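PDB 7KFF: tRNA (guanine-N(1)-)-methyltransferase from Corynebacterium diphtheriae, which transfers a methyl group from S-adenosyl-L-methionine to N1 of a guanine in tRNA, probably the one next to the anticodon, as in other TrmD enzymes. Local coordinates for residues Gly38-Lys43 against Pro215-Asn220; Arg175-Ala180 against Tyr184-Val189; Arg273-Glu276 against Leu281-Gly284. One frame throughout, in Å; residues are numbered along the deposited sequence.

Contact 1. Residues Gly38-Lys43 against Pro215-Asn220; sequences GKAIEK and PGVLGN
K43 and G216 make the direct polar link. The lysine ammonium NZ donates to the backbone O of G216 at 2.9 Å, lying in the plane of that carbonyl with a C=O...N angle of 158°. The lysine gets there as an extended chain: CG is anti to its own carbonyl carbon (chi1 -65°), and the methylenes beyond run out straight. They pass alongside the same oxygen, with K43 CD 3.5 Å from G216 O.

A water adds a second, indirect link one residue further on. It accepts from K43 NZ at 3.1 Å and donates to V217 O at 2.8 Å, so one ammonium serves two successive carbonyls of the turn, one directly and one through solvent.

The apolar part is small: A40 CB meets the CG2 branch of V217 at 3.9 Å. On the exposed side of the helix, K39 and E42 form a weak, long salt bridge of their own, K39 NZ to E42 OE1 at 3.4 Å.

The contact ties the C-terminal end of helix 35-42 to the loop that leaves helix 200-211. V217 also packs on L36 of the first helix and on L45, and L218 touches L36 and R212. Beneath, A40 and I41 rest on L46 of strand 46-52, an edge strand of the parallel sheet within this chain, in the beta-alpha-beta unit 17-23, 35-42, 46-52.

Contact 2. Residues Arg175-Ala180 against Tyr184-Val189; sequences RVIEDA and YRVREV
V186 spreads its two methyls over I177 and A180, one turn apart on helix 175-180. Its CG1, anti to the backbone N (chi1 -180°), meets I177 CG2 at 3.8 Å, the two side chains crossing at about a right angle. CG2 goes to A180, 4.0 Å from A180 CB and close to the carbonyl carbon of the same residue. The valine thus bridges I177 and A180.

I177 turns the same CG2 methyl to E188 as well, 4.1 Å from E188 CD. The glutamate comes in crosswise with an extended chain, so its carboxylate lies against the isoleucine's hydrocarbon, while its OE2 is held by Q174 NE2 just before the helix segment.

This is the second half of a beta-alpha-beta crossover. Strand 161-165 leads through helix 174-180 into strand 185-190, and strand 137-141 lies between the two parallel strands, within the knotted SPOUT fold. Helix and strand axes come within 8.5 Å at 148°, roughly antiparallel. V186 and E188 face the helix; R185 and R187 point the other way, and R187 finds D152 and A146 there.

At the turn, A180 O is the meeting point. Y184 N donates to it at 2.8 Å, with an N-H...O angle of 147°, and the same oxygen sits in the plane of the tyrosine ring at its edge, 3.6 Å from Y184 CD2. From there the ring leads away from A180, and its hydroxyl bonds to L86 O. At the other end of the strand V189 touches the bound S-adenosyl-L-homocysteine, and on the helix's outer side D179 forms a salt bridge with R246 of the second subunit.

Contact 3. Residues Arg273-Glu276 against Leu281-Gly284; sequences RTWE and LLDG
T274 OG1 is held by two backbone groups: it donates to S270 O, one turn back in its own helix, and accepts from L234 N. With these two bonds the rotation of the threonine side chain is fixed. OG1 stands anti to the carbonyl carbon (chi1 -54°), which leaves CG2 anti to the backbone N and sends that methyl towards residues 281-284.

CG2 meets both successive leucines, from directions about a right angle apart. It is 4.0 Å from L281 CB, and it touches the fork of L282, 3.9 Å from L282 CD2 and equally near the branching carbon CG. So one threonine does both jobs, its hydroxyl turned to the loop around L234 and its methyl to the short helix.

L282 divides its two methyls between neighbouring residues of the long helix. While CD2 takes T274, CD1 moves up beside W275, 3.9 Å from W275 CB, and lies near the plane of the indole at its edge, not over a face. The tryptophan, with CG anti to its backbone N (chi1 176°), carries its ring away from these leucines to V295, L298 and R299 of helix 289-299. L282 touches V295 too, and L233 closes in on both T274 and L282.

No hydrogen bond crosses between 273-276 and 281-284; the join is made by hydrocarbon contacts. R273 takes no part in it; its NH2 bonds to A144 O of the second subunit. What results is a helix-to-helix corner: after helix 259-277 the chain passes into the short, weakly bonded helix 279-283, which packs on the end of the long helix, before helix 289-299. Together they belong to the small C-terminal helical domain of TrmD enzymes, which in relatives helps to bind tRNA.

Overall arrangement
From the N terminus, the chain passes through 38-43 after its first strand and meets that helix again at 215-220, so contact 1 closes a long loop containing most of the parallel sheet. Contact 2 lies wholly within that loop and closes a tight turn from helix to strand; its centre is 30 Å from that of contact 1. Contact 3 follows in series, another short closure, in the C-terminal helices beyond the linker. Its nearest atoms are about 16 Å from contact 2 of the same chain, but across the dimer they approach: R273 NH1 forms a weak, long ion pair with E188 OE2 of the second subunit.

Contact 1. Residues Gly38-Lys43 against Pro215-Asn220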
ATOM      1  N   GLY A  38      -6.146 -16.038  -6.492  1.00 15.45           N
ATOM      2  CA  GLY A  38      -6.039 -17.306  -7.202  1.00 15.87           C
ATOM      3  C   GLY A  38      -7.349 -18.077  -7.192  1.00 16.92           C
ATOM      4  O   GLY A  38      -7.757 -18.652  -8.212  1.00 18.04           O
ATOM      5  N   LYS A  39      -8.063 -18.032  -6.056  1.00 17.87           N
ATOM      6  CA  LYS A  39      -9.373 -18.668  -5.960  1.00 20.43           C
ATOM      7  C   LYS A  39     -10.366 -17.978  -6.879  1.00 19.01           C
ATOM      8  O   LYS A  39     -11.206 -18.629  -7.511  1.00 20.56           O
ATOM      9  CB  LYS A  39      -9.903 -18.575  -4.529  1.00 28.40           C
ATOM     10  CG  LYS A  39      -9.478 -19.633  -3.536  1.00 39.77           C
ATOM     11  CD  LYS A  39      -8.098 -20.152  -3.781  1.00 49.20           C
ATOM     12  CE  LYS A  39      -8.162 -21.429  -4.594  1.00 55.65           C
ATOM     13  NZ  LYS A  39      -6.936 -21.649  -5.418  1.00 59.53           N
ATOM     14  N   ALA A  40     -10.277 -16.645  -6.972  1.00 17.87           N
ATOM     15  CA  ALA A  40     -11.165 -15.897  -7.855  1.00 17.37           C
ATOM     16  C   ALA A  40     -10.979 -16.318  -9.303  1.00 16.59           C
ATOM     17  O   ALA A  40     -11.957 -16.433 -10.049  1.00 17.81           O
ATOM     18  CB  ALA A  40     -10.913 -14.400  -7.703  1.00 18.26           C
ATOM     19  N   ILE A  41      -9.732 -16.515  -9.726  1.00 15.86           N
ATOM     20  CA  ILE A  41      -9.473 -17.033 -11.065  1.00 15.20           C
ATOM     21  C   ILE A  41     -10.161 -18.378 -11.265  1.00 15.72           C
ATOM     22  O   ILE A  41     -10.795 -18.620 -12.297  1.00 16.29           O
ATOM     23  CB  ILE A  41      -7.959 -17.119 -11.314  1.00 15.06           C
ATOM     24  CG1 ILE A  41      -7.338 -15.725 -11.327  1.00 15.51           C
ATOM     25  CG2 ILE A  41      -7.660 -17.857 -12.614  1.00 16.94           C
ATOM     26  CD1 ILE A  41      -5.829 -15.734 -11.333  1.00 16.35           C
ATOM     27  N   GLU A  42     -10.074 -19.262 -10.271  1.00 16.31           N
ATOM     28  CA  GLU A  42     -10.686 -20.585 -10.387  1.00 16.89           C
ATOM     29  C   GLU A  42     -12.209 -20.556 -10.319  1.00 17.50           C
ATOM     30  O   GLU A  42     -12.835 -21.582 -10.619  1.00 20.57           O
ATOM     31  CB  GLU A  42     -10.050 -21.531  -9.365  1.00 18.99           C
ATOM     32  CG  GLU A  42      -8.557 -21.698  -9.673  1.00 21.31           C
ATOM     33  CD  GLU A  42      -7.816 -22.754  -8.894  1.00 25.24           C
ATOM     34  OE1 GLU A  42      -8.380 -23.403  -7.992  1.00 26.37           O
ATOM     35  OE2 GLU A  42      -6.616 -22.936  -9.215  1.00 25.55           O
ATOM     36  N   LYS A  43     -12.812 -19.421  -9.970  1.00 18.93           N
ATOM     37  CA  LYS A  43     -14.252 -19.216 -10.036  1.00 20.15           C
ATOM     38  C   LYS A  43     -14.662 -18.464 -11.298  1.00 19.48           C
ATOM     39  O   LYS A  43     -15.835 -18.102 -11.438  1.00 21.82           O
ATOM     40  CB  LYS A  43     -14.741 -18.447  -8.805  1.00 24.18           C
ATOM     41  CG  LYS A  43     -14.572 -19.201  -7.494  1.00 29.48           C
ATOM     42  CD  LYS A  43     -14.959 -18.333  -6.290  1.00 36.81           C
ATOM     43  CE  LYS A  43     -14.539 -18.980  -4.972  1.00 43.83           C
ATOM     44  NZ  LYS A  43     -14.330 -17.966  -3.889  1.00 47.90           N
ATOM     45  N   PRO A 215     -18.595  -9.956  -6.123  1.00 23.32           N
ATOM     46  CA  PRO A 215     -19.374 -11.009  -5.459  1.00 25.05           C
ATOM     47  C   PRO A 215     -18.840 -12.396  -5.797  1.00 24.65           C
ATOM     48  O   PRO A 215     -18.557 -12.709  -6.954  1.00 24.83           O
ATOM     49  CB  PRO A 215     -20.800 -10.794  -5.983  1.00 28.46           C
ATOM     50  CG  PRO A 215     -20.712  -9.830  -7.097  1.00 29.09           C
ATOM     51  CD  PRO A 215     -19.430  -9.065  -6.948  1.00 25.28           C
ATOM     52  N   GLY A 216     -18.691 -13.224  -4.762  1.00 25.89           N
ATOM     53  CA  GLY A 216     -18.169 -14.562  -4.887  1.00 26.78           C
ATOM     54  C   GLY A 216     -16.720 -14.729  -4.467  1.00 27.53           C
ATOM     55  O   GLY A 216     -16.276 -15.871  -4.261  1.00 29.64           O
ATOM     56  N   VAL A 217     -15.965 -13.631  -4.348  1.00 25.99           N
ATOM     57  CA  VAL A 217     -14.531 -13.743  -4.093  1.00 26.88           C
ATOM     58  C   VAL A 217     -14.241 -14.012  -2.623  1.00 29.48           C
ATOM     59  O   VAL A 217     -13.471 -14.922  -2.286  1.00 30.40           O
ATOM     60  CB  VAL A 217     -13.808 -12.487  -4.603  1.00 25.67           C
ATOM     61  CG1 VAL A 217     -12.354 -12.488  -4.140  1.00 26.58           C
ATOM     62  CG2 VAL A 217     -13.896 -12.430  -6.131  1.00 24.61           C
ATOM     63  N   LEU A 218     -14.849 -13.236  -1.720  1.00 32.07           N
ATOM     64  CA  LEU A 218     -14.604 -13.442  -0.294  1.00 38.04           C
ATOM     65  C   LEU A 218     -15.233 -14.730   0.218  1.00 46.12           C
ATOM     66  O   LEU A 218     -14.734 -15.314   1.187  1.00 48.26           O
ATOM     67  CB  LEU A 218     -15.109 -12.250   0.518  1.00 38.00           C
ATOM     68  CG  LEU A 218     -14.169 -11.043   0.501  1.00 37.52           C
ATOM     69  CD1 LEU A 218     -14.886  -9.794   1.001  1.00 38.07           C
ATOM     70  CD2 LEU A 218     -12.920 -11.303   1.340  1.00 37.70           C
ATOM     71  N   GLY A 219     -16.321 -15.180  -0.395  1.00 51.03           N
ATOM     72  CA  GLY A 219     -16.965 -16.407   0.018  1.00 58.09           C
ATOM     73  C   GLY A 219     -17.909 -16.204   1.189  1.00 64.19           C
ATOM     74  O   GLY A 219     -17.904 -15.185   1.881  1.00 64.88           O
ATOM     75  N   ASN A 220     -18.725 -17.234   1.428  1.00 69.03           N
ATOM     76  CA  ASN A 220     -19.842 -17.117   2.359  1.00 73.50           C
ATOM     77  C   ASN A 220     -19.431 -16.600   3.736  1.00 74.93           C
ATOM     78  O   ASN A 220     -20.254 -15.998   4.435  1.00 74.77           O
ATOM     79  CB  ASN A 220     -20.544 -18.476   2.473  1.00 75.96           C
ATOM     80  CG  ASN A 220     -19.571 -19.622   2.730  1.00 78.01           C
ATOM     81  OD1 ASN A 220     -18.664 -19.506   3.555  1.00 78.45           O
ATOM     82  ND2 ASN A 220     -19.753 -20.729   2.016  1.00 78.91           N
TER
HETATM   83  O   HOH W   1     -11.862 -16.199  -4.244  1.00 36.95           O

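Contact 2. Residues Arg175-Ala180 against Tyr184-Val189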
ATOM      1  N   ARG A 175       4.327  12.294 -20.940  1.00 13.87           N
ATOM      2  CA  ARG A 175       3.572  12.302 -22.188  1.00 14.53           C
ATOM      3  C   ARG A 175       2.882  10.970 -22.450  1.00 14.87           C
ATOM      4  O   ARG A 175       1.858  10.934 -23.136  1.00 15.84           O
ATOM      5  CB  ARG A 175       4.478  12.641 -23.355  1.00 15.18           C
ATOM      6  CG  ARG A 175       4.993  14.063 -23.257  1.00 15.41           C
ATOM      7  CD  ARG A 175       6.086  14.314 -24.302  1.00 16.31           C
ATOM      8  NE  ARG A 175       7.257  13.494 -24.018  1.00 14.90           N
ATOM      9  CZ  ARG A 175       8.320  13.411 -24.804  1.00 14.76           C
ATOM     10  NH1 ARG A 175       8.354  14.111 -25.928  1.00 16.02           N
ATOM     11  NH2 ARG A 175       9.346  12.665 -24.433  1.00 16.33           N
ATOM     12  N   VAL A 176       3.412   9.870 -21.899  1.00 14.41           N
ATOM     13  CA  VAL A 176       2.754   8.580 -22.040  1.00 15.06           C
ATOM     14  C   VAL A 176       1.367   8.645 -21.438  1.00 15.02           C
ATOM     15  O   VAL A 176       0.398   8.126 -22.010  1.00 15.31           O
ATOM     16  CB  VAL A 176       3.585   7.479 -21.354  1.00 15.61           C
ATOM     17  CG1 VAL A 176       2.790   6.195 -21.300  1.00 16.76           C
ATOM     18  CG2 VAL A 176       4.920   7.301 -22.068  1.00 15.58           C
ATOM     19  N   ILE A 177       1.275   9.241 -20.241  1.00 15.62           N
ATOM     20  CA  ILE A 177       0.024   9.360 -19.502  1.00 15.98           C
ATOM     21  C   ILE A 177      -0.955  10.230 -20.268  1.00 15.80           C
ATOM     22  O   ILE A 177      -2.131   9.887 -20.391  1.00 16.53           O
ATOM     23  CB  ILE A 177       0.299   9.917 -18.098  1.00 18.72           C
ATOM     24  CG1 ILE A 177       0.927   8.880 -17.176  1.00 24.78           C
ATOM     25  CG2 ILE A 177      -1.008  10.369 -17.429  1.00 21.83           C
ATOM     26  CD1 ILE A 177       2.264   8.425 -17.547  1.00 26.00           C
ATOM     27  N   GLU A 178      -0.483  11.355 -20.818  1.00 16.25           N
ATOM     28  CA  GLU A 178      -1.392  12.223 -21.555  1.00 18.03           C
ATOM     29  C   GLU A 178      -1.861  11.564 -22.845  1.00 16.84           C
ATOM     30  O   GLU A 178      -3.056  11.575 -23.161  1.00 18.18           O
ATOM     31  CB  GLU A 178      -0.698  13.557 -21.863  1.00 23.42           C
ATOM     32  CG  GLU A 178      -0.184  14.300 -20.628  1.00 33.79           C
ATOM     33  CD  GLU A 178      -1.236  14.506 -19.538  1.00 42.35           C
ATOM     34  OE1 GLU A 178      -2.447  14.625 -19.860  1.00 42.69           O
ATOM     35  OE2 GLU A 178      -0.833  14.570 -18.344  1.00 46.05           O
ATOM     36  N   ASP A 179      -0.928  10.992 -23.612  1.00 15.97           N
ATOM     37  CA  ASP A 179      -1.300  10.321 -24.851  1.00 16.08           C
ATOM     38  C   ASP A 179      -2.243   9.148 -24.600  1.00 15.64           C
ATOM     39  O   ASP A 179      -3.121   8.869 -25.433  1.00 16.43           O
ATOM     40  CB  ASP A 179      -0.045   9.836 -25.560  1.00 17.46           C
ATOM     41  CG  ASP A 179      -0.351   9.091 -26.820  1.00 17.98           C
ATOM     42  OD1 ASP A 179      -0.647   9.753 -27.835  1.00 18.33           O
ATOM     43  OD2 ASP A 179      -0.254   7.850 -26.819  1.00 18.59           O
ATOM     44  N   ALA A 180      -2.083   8.454 -23.467  1.00 14.87           N
ATOM     45  CA  ALA A 180      -2.918   7.299 -23.170  1.00 14.81           C
ATOM     46  C   ALA A 180      -4.383   7.672 -23.047  1.00 15.16           C
ATOM     47  O   ALA A 180      -5.247   6.806 -23.210  1.00 15.39           O
ATOM     48  CB  ALA A 180      -2.439   6.623 -21.886  1.00 14.83           C
ATOM     49  N   TYR A 184      -7.628   5.274 -23.176  1.00 15.69           N
ATOM     50  CA  TYR A 184      -8.025   4.834 -21.853  1.00 15.39           C
ATOM     51  C   TYR A 184      -8.645   5.992 -21.080  1.00 16.30           C
ATOM     52  O   TYR A 184      -8.335   7.157 -21.323  1.00 15.99           O
ATOM     53  CB  TYR A 184      -6.788   4.428 -21.049  1.00 14.83           C
ATOM     54  CG  TYR A 184      -6.026   3.205 -21.523  1.00 14.24           C
ATOM     55  CD1 TYR A 184      -6.311   1.963 -20.997  1.00 15.28           C
ATOM     56  CD2 TYR A 184      -4.980   3.316 -22.447  1.00 15.33           C
ATOM     57  CE1 TYR A 184      -5.615   0.850 -21.378  1.00 16.05           C
ATOM     58  CE2 TYR A 184      -4.276   2.203 -22.852  1.00 15.04           C
ATOM     59  CZ  TYR A 184      -4.609   0.964 -22.293  1.00 15.54           C
ATOM     60  OH  TYR A 184      -3.944  -0.185 -22.626  1.00 17.47           O
ATOM     61  N   ARG A 185      -9.471   5.651 -20.077  1.00 15.69           N
ATOM     62  CA  ARG A 185      -9.688   6.547 -18.943  1.00 14.80           C
ATOM     63  C   ARG A 185      -8.484   6.395 -18.025  1.00 13.72           C
ATOM     64  O   ARG A 185      -8.183   5.275 -17.616  1.00 15.27           O
ATOM     65  CB  ARG A 185     -10.977   6.169 -18.226  1.00 16.30           C
ATOM     66  CG  ARG A 185     -12.242   6.582 -18.994  1.00 18.52           C
ATOM     67  CD  ARG A 185     -13.531   5.976 -18.383  1.00 19.58           C
ATOM     68  NE  ARG A 185     -13.543   4.529 -18.549  1.00 19.19           N
ATOM     69  CZ  ARG A 185     -13.555   3.629 -17.569  1.00 18.70           C
ATOM     70  NH1 ARG A 185     -13.604   3.992 -16.294  1.00 19.91           N
ATOM     71  NH2 ARG A 185     -13.516   2.341 -17.868  1.00 19.85           N
ATOM     72  N   VAL A 186      -7.761   7.481 -17.742  1.00 14.62           N
ATOM     73  CA  VAL A 186      -6.464   7.406 -17.075  1.00 13.76           C
ATOM     74  C   VAL A 186      -6.578   7.966 -15.665  1.00 14.00           C
ATOM     75  O   VAL A 186      -7.111   9.062 -15.470  1.00 16.18           O
ATOM     76  CB  VAL A 186      -5.374   8.148 -17.867  1.00 15.26           C
ATOM     77  CG1 VAL A 186      -4.030   8.059 -17.173  1.00 16.52           C
ATOM     78  CG2 VAL A 186      -5.287   7.593 -19.275  1.00 15.54           C
ATOM     79  N   ARG A 187      -6.045   7.227 -14.691  1.00 13.29           N
ATOM     80  CA  ARG A 187      -5.958   7.681 -13.312  1.00 13.11           C
ATOM     81  C   ARG A 187      -4.555   7.417 -12.784  1.00 11.97           C
ATOM     82  O   ARG A 187      -4.094   6.274 -12.759  1.00 13.99           O
ATOM     83  CB  ARG A 187      -7.004   6.966 -12.450  1.00 14.23           C
ATOM     84  CG  ARG A 187      -6.773   7.096 -10.972  1.00 14.62           C
ATOM     85  CD  ARG A 187      -7.023   8.526 -10.372  1.00 15.09           C
ATOM     86  NE  ARG A 187      -6.711   8.447  -8.950  1.00 14.72           N
ATOM     87  CZ  ARG A 187      -7.553   8.029  -8.013  1.00 15.42           C
ATOM     88  NH1 ARG A 187      -7.152   7.857  -6.770  1.00 15.22           N
ATOM     89  NH2 ARG A 187      -8.810   7.801  -8.331  1.00 16.17           N
ATOM     90  N   GLU A 188      -3.891   8.461 -12.332  1.00 12.96           N
ATOM     91  CA  GLU A 188      -2.672   8.356 -11.539  1.00 12.27           C
ATOM     92  C   GLU A 188      -3.071   8.195 -10.081  1.00 12.22           C
ATOM     93  O   GLU A 188      -3.956   8.905  -9.599  1.00 13.24           O
ATOM     94  CB  GLU A 188      -1.825   9.619 -11.711  1.00 14.71           C
ATOM     95  CG  GLU A 188      -1.159   9.715 -13.101  1.00 16.32           C
ATOM     96  CD  GLU A 188      -0.529  11.063 -13.382  1.00 22.72           C
ATOM     97  OE1 GLU A 188      -1.249  12.085 -13.370  1.00 26.34           O
ATOM     98  OE2 GLU A 188       0.688  11.114 -13.634  1.00 25.76           O
ATOM     99  N   VAL A 189      -2.468   7.222  -9.395  1.00 11.74           N
ATOM    100  CA  VAL A 189      -2.961   6.827  -8.079  1.00 11.70           C
ATOM    101  C   VAL A 189      -1.797   6.531  -7.139  1.00 11.95           C
ATOM    102  O   VAL A 189      -0.906   5.737  -7.465  1.00 12.57           O
ATOM    103  CB  VAL A 189      -3.926   5.624  -8.176  1.00 13.11           C
ATOM    104  CG1 VAL A 189      -3.349   4.479  -8.991  1.00 14.03           C
ATOM    105  CG2 VAL A 189      -4.349   5.142  -6.798  1.00 14.31           C
TER

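Contact 3. Residues Arg273-Glu276 against Leu281-Gly284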
ATOM      1  N   ARG A 273     -10.717   3.231  19.288  1.00 19.16           N
ATOM      2  CA  ARG A 273      -9.587   3.021  18.391  1.00 20.06           C
ATOM      3  C   ARG A 273      -9.412   4.235  17.493  1.00 19.28           C
ATOM      4  O   ARG A 273      -8.287   4.678  17.250  1.00 19.59           O
ATOM      5  CB  ARG A 273      -9.777   1.752  17.559  1.00 21.38           C
ATOM      6  CG  ARG A 273      -8.632   1.465  16.565  1.00 25.47           C
ATOM      7  CD  ARG A 273      -7.310   1.153  17.254  1.00 29.52           C
ATOM      8  NE  ARG A 273      -7.319  -0.188  17.833  1.00 33.30           N
ATOM      9  CZ  ARG A 273      -6.905  -1.289  17.211  1.00 35.29           C
ATOM     10  NH1 ARG A 273      -6.969  -2.460  17.838  1.00 37.14           N
ATOM     11  NH2 ARG A 273      -6.409  -1.226  15.975  1.00 37.80           N
ATOM     12  N   THR A 274     -10.520   4.801  17.002  1.00 18.08           N
ATOM     13  CA  THR A 274     -10.416   5.977  16.137  1.00 17.76           C
ATOM     14  C   THR A 274      -9.851   7.169  16.907  1.00 18.16           C
ATOM     15  O   THR A 274      -8.986   7.893  16.401  1.00 18.73           O
ATOM     16  CB  THR A 274     -11.786   6.305  15.532  1.00 18.22           C
ATOM     17  OG1 THR A 274     -12.318   5.144  14.874  1.00 18.21           O
ATOM     18  CG2 THR A 274     -11.673   7.459  14.536  1.00 18.94           C
ATOM     19  N   TRP A 275     -10.322   7.381  18.135  1.00 19.83           N
ATOM     20  CA  TRP A 275      -9.776   8.449  18.957  1.00 21.39           C
ATOM     21  C   TRP A 275      -8.286   8.254  19.211  1.00 22.25           C
ATOM     22  O   TRP A 275      -7.515   9.216  19.151  1.00 23.27           O
ATOM     23  CB  TRP A 275     -10.529   8.505  20.280  1.00 24.38           C
ATOM     24  CG  TRP A 275      -9.984   9.515  21.223  1.00 27.60           C
ATOM     25  CD1 TRP A 275     -10.164  10.864  21.180  1.00 30.27           C
ATOM     26  CD2 TRP A 275      -9.144   9.258  22.350  1.00 31.99           C
ATOM     27  NE1 TRP A 275      -9.501  11.463  22.222  1.00 32.64           N
ATOM     28  CE2 TRP A 275      -8.863  10.499  22.953  1.00 33.59           C
ATOM     29  CE3 TRP A 275      -8.609   8.099  22.911  1.00 34.19           C
ATOM     30  CZ2 TRP A 275      -8.069  10.611  24.087  1.00 36.74           C
ATOM     31  CZ3 TRP A 275      -7.819   8.214  24.040  1.00 36.86           C
ATOM     32  CH2 TRP A 275      -7.554   9.460  24.613  1.00 37.54           C
ATOM     33  N   GLU A 276      -7.865   7.019  19.510  1.00 21.56           N
ATOM     34  CA  GLU A 276      -6.457   6.767  19.813  1.00 24.48           C
ATOM     35  C   GLU A 276      -5.562   7.044  18.617  1.00 23.04           C
ATOM     36  O   GLU A 276      -4.461   7.602  18.761  1.00 24.37           O
ATOM     37  CB  GLU A 276      -6.264   5.300  20.209  1.00 26.63           C
ATOM     38  CG  GLU A 276      -6.849   4.910  21.539  1.00 29.48           C
ATOM     39  CD  GLU A 276      -6.845   3.404  21.777  1.00 32.41           C
ATOM     40  OE1 GLU A 276      -6.734   2.609  20.803  1.00 31.54           O
ATOM     41  OE2 GLU A 276      -6.954   3.017  22.956  1.00 34.56           O
ATOM     42  N   LEU A 281     -10.401  12.023  12.369  1.00 21.68           N
ATOM     43  CA  LEU A 281     -11.594  11.497  11.718  1.00 21.16           C
ATOM     44  C   LEU A 281     -12.851  11.811  12.515  1.00 23.56           C
ATOM     45  O   LEU A 281     -13.929  11.956  11.930  1.00 24.77           O
ATOM     46  CB  LEU A 281     -11.480   9.992  11.488  1.00 20.62           C
ATOM     47  CG  LEU A 281     -10.418   9.544  10.484  1.00 21.79           C
ATOM     48  CD1 LEU A 281     -10.418   8.028  10.339  1.00 22.71           C
ATOM     49  CD2 LEU A 281     -10.616  10.201   9.130  1.00 23.49           C
ATOM     50  N   LEU A 282     -12.738  11.911  13.840  1.00 24.81           N
ATOM     51  CA  LEU A 282     -13.907  12.238  14.651  1.00 26.88           C
ATOM     52  C   LEU A 282     -14.302  13.699  14.488  1.00 29.78           C
ATOM     53  O   LEU A 282     -15.484  14.038  14.625  1.00 28.83           O
ATOM     54  CB  LEU A 282     -13.642  11.926  16.123  1.00 27.51           C
ATOM     55  CG  LEU A 282     -13.374  10.459  16.448  1.00 28.54           C
ATOM     56  CD1 LEU A 282     -13.004  10.306  17.924  1.00 30.91           C
ATOM     57  CD2 LEU A 282     -14.562   9.572  16.107  1.00 28.99           C
ATOM     58  N   ASP A 283     -13.330  14.566  14.190  1.00 33.81           N
ATOM     59  CA  ASP A 283     -13.624  15.980  14.001  1.00 38.28           C
ATOM     60  C   ASP A 283     -14.518  16.207  12.794  1.00 38.54           C
ATOM     61  O   ASP A 283     -15.276  17.181  12.761  1.00 40.41           O
ATOM     62  CB  ASP A 283     -12.332  16.773  13.814  1.00 43.65           C
ATOM     63  CG  ASP A 283     -11.457  16.759  15.046  1.00 48.94           C
ATOM     64  OD1 ASP A 283     -11.995  16.562  16.156  1.00 51.26           O
ATOM     65  OD2 ASP A 283     -10.232  16.954  14.906  1.00 50.94           O
ATOM     66  N   GLY A 284     -14.435  15.334  11.792  1.00 36.07           N
ATOM     67  CA  GLY A 284     -15.259  15.433  10.611  1.00 35.55           C
ATOM     68  C   GLY A 284     -16.659  14.878  10.731  1.00 34.71           C
ATOM     69  O   GLY A 284     -17.391  14.870   9.738  1.00 37.07           O
TER